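Putative uncharacterized protein (Dictyostelium purpureum, PDB 4R12) probably serves as the nicastrin subunit of the gamma-secretase complex, which cleaves integral membrane proteins such as Notch receptors within the membrane. Local coordinates at residues Ser203-Ile208 with Asn260-Phe265. Numbering follows the deposited sequence.
Sequences SFSSKI and NKEVVF
E262 reaches from strand 262-268 into the loop S203-I208. Its OE1 accepts a short hydrogen bond from S205 OG, 2.5 Å away, on the syn lone pair, the side facing the other oxygen. A bend at chi2 (-78°) sets CD of E262 beside the loop. OE2 takes the backbone N of D209, so the two oxygens grip the loop at two points. I208 lies against the stem of the same side chain, with I208 CG2 3.9 Å from E262 CG. The I208 and V264 side chains cross at about a right angle, with I208 CD1 3.8 Å from V264 CG2. An alanine in place of E262 would probably leave S205 OG and the D209 amide without their acceptor and open a gap beside I208.

S203 shapes the turn. Its OG stands anti to the backbone N (chi1 167°) and accepts from S205 N at 3.1 Å, which makes an ST turn. A water joins the two backbones here, taking the F204 N-H at 3.0 Å and donating to V263 O at 2.7 Å. Next to this water bridge, F204 CE2 lies 3.8 Å from F265 CE2, the two side chains crossing obliquely. Both rings also pack on helix 234-252, and F204 makes a cation-pi contact with R256.

Strand 192-203 pairs antiparallel with strand 262-268, which also runs parallel to strand 214-220. The ST turn of S203 ends strand 192-203, and E262 holds the loop that follows. Strand 262-268 belongs to the nicastrin large lobe, which is probably related to the zinc exopeptidases.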
loop_
_atom_site.group_PDB
_atom_site.type_symbol
_atom_site.label_atom_id
_atom_site.label_comp_id
_atom_site.label_asym_id
_atom_site.label_seq_id
_atom_site.Cartn_x
_atom_site.Cartn_y
_atom_site.Cartn_z
ATOM N N SER A 203 20.183 -4.699 3.027
ATOM C CA SER A 203 21.109 -5.748 2.641
ATOM C C SER A 203 21.665 -6.400 3.911
ATOM O O SER A 203 21.837 -5.721 4.918
ATOM C CB SER A 203 22.239 -5.178 1.783
ATOM O OG SER A 203 23.288 -6.119 1.647
ATOM N N PHE A 204 21.908 -7.706 3.875
ATOM C CA PHE A 204 22.578 -8.388 4.985
ATOM C C PHE A 204 24.047 -7.976 5.109
ATOM O O PHE A 204 24.631 -8.115 6.187
ATOM C CB PHE A 204 22.497 -9.912 4.830
ATOM C CG PHE A 204 21.159 -10.502 5.195
ATOM C CD1 PHE A 204 20.758 -10.596 6.527
ATOM C CD2 PHE A 204 20.310 -10.992 4.208
ATOM C CE1 PHE A 204 19.530 -11.155 6.865
ATOM C CE2 PHE A 204 19.074 -11.555 4.539
ATOM C CZ PHE A 204 18.688 -11.643 5.867
ATOM N N SER A 205 24.657 -7.499 4.020
ATOM C CA SER A 205 26.058 -7.061 4.080
ATOM C C SER A 205 26.145 -5.760 4.858
ATOM O O SER A 205 25.328 -4.869 4.651
ATOM C CB SER A 205 26.657 -6.866 2.679
ATOM O OG SER A 205 26.526 -8.036 1.891
ATOM N N SER A 206 27.131 -5.649 5.745
ATOM C CA SER A 206 27.293 -4.439 6.548
ATOM C C SER A 206 27.668 -3.276 5.632
ATOM O O SER A 206 27.304 -2.123 5.860
ATOM C CB SER A 206 28.354 -4.646 7.637
ATOM O OG SER A 206 29.651 -4.794 7.085
ATOM N N LYS A 207 28.390 -3.596 4.570
ATOM C CA LYS A 207 28.618 -2.631 3.514
ATOM C C LYS A 207 28.633 -3.383 2.188
ATOM O O LYS A 207 29.256 -4.439 2.067
ATOM C CB LYS A 207 29.922 -1.858 3.751
ATOM C CG LYS A 207 30.259 -0.827 2.674
ATOM C CD LYS A 207 31.616 -0.186 2.945
ATOM C CE LYS A 207 32.193 0.492 1.707
ATOM N NZ LYS A 207 31.458 1.734 1.352
ATOM N N ILE A 208 27.903 -2.866 1.212
ATOM C CA ILE A 208 27.821 -3.528 -0.082
ATOM C C ILE A 208 29.174 -3.434 -0.790
ATOM O O ILE A 208 29.794 -2.368 -0.837
ATOM C CB ILE A 208 26.693 -2.923 -0.951
ATOM C CG1 ILE A 208 25.322 -3.369 -0.419
ATOM C CG2 ILE A 208 26.843 -3.337 -2.412
ATOM C CD1 ILE A 208 24.156 -2.576 -0.986
ATOM N N ASN A 260 28.109 -14.999 -4.112
ATOM C CA ASN A 260 29.077 -14.217 -4.873
ATOM C C ASN A 260 28.438 -12.955 -5.437
ATOM O O ASN A 260 29.079 -12.182 -6.139
ATOM C CB ASN A 260 29.705 -15.068 -5.987
ATOM C CG ASN A 260 28.692 -15.547 -7.014
ATOM O OD1 ASN A 260 27.501 -15.626 -6.741
ATOM N ND2 ASN A 260 29.174 -15.874 -8.208
ATOM N N LYS A 261 27.168 -12.742 -5.104
ATOM C CA LYS A 261 26.468 -11.517 -5.479
ATOM C C LYS A 261 25.836 -10.879 -4.255
ATOM O O LYS A 261 25.552 -11.557 -3.270
ATOM C CB LYS A 261 25.402 -11.803 -6.532
ATOM C CG LYS A 261 25.970 -12.320 -7.872
ATOM C CD LYS A 261 24.913 -12.299 -8.961
ATOM C CE LYS A 261 25.450 -12.870 -10.270
ATOM N NZ LYS A 261 24.378 -12.857 -11.300
ATOM N N GLU A 262 25.625 -9.570 -4.311
ATOM C CA GLU A 262 24.914 -8.889 -3.240
ATOM C C GLU A 262 23.419 -9.029 -3.469
ATOM O O GLU A 262 22.963 -9.052 -4.616
ATOM C CB GLU A 262 25.305 -7.410 -3.183
ATOM C CG GLU A 262 26.764 -7.158 -2.877
ATOM C CD GLU A 262 27.106 -7.318 -1.406
ATOM O OE1 GLU A 262 26.208 -7.635 -0.591
ATOM O OE2 GLU A 262 28.284 -7.113 -1.062
ATOM N N VAL A 263 22.652 -9.139 -2.394
ATOM C CA VAL A 263 21.205 -9.087 -2.525
ATOM C C VAL A 263 20.691 -7.865 -1.784
ATOM O O VAL A 263 21.026 -7.645 -0.615
ATOM C CB VAL A 263 20.515 -10.365 -1.989
ATOM C CG1 VAL A 263 19.007 -10.233 -2.111
ATOM C CG2 VAL A 263 20.988 -11.588 -2.771
ATOM N N VAL A 264 19.896 -7.062 -2.482
ATOM C CA VAL A 264 19.232 -5.910 -1.892
ATOM C C VAL A 264 17.720 -6.126 -1.928
ATOM O O VAL A 264 17.155 -6.429 -2.975
ATOM C CB VAL A 264 19.590 -4.599 -2.629
ATOM C CG1 VAL A 264 18.680 -3.460 -2.179
ATOM C CG2 VAL A 264 21.045 -4.239 -2.391
ATOM N N PHE A 265 17.080 -5.986 -0.774
ATOM C CA PHE A 265 15.631 -6.112 -0.691
ATOM C C PHE A 265 15.044 -4.719 -0.650
ATOM O O PHE A 265 15.506 -3.879 0.132
ATOM C CB PHE A 265 15.216 -6.911 0.555
ATOM C CG PHE A 265 15.902 -8.249 0.675
ATOM C CD1 PHE A 265 15.387 -9.367 0.031
ATOM C CD2 PHE A 265 17.059 -8.383 1.419
ATOM C CE1 PHE A 265 16.013 -10.597 0.134
ATOM C CE2 PHE A 265 17.695 -9.614 1.531
ATOM C CZ PHE A 265 17.166 -10.719 0.882
HETATM O O HOH W 1 21.465 -9.327 1.440
#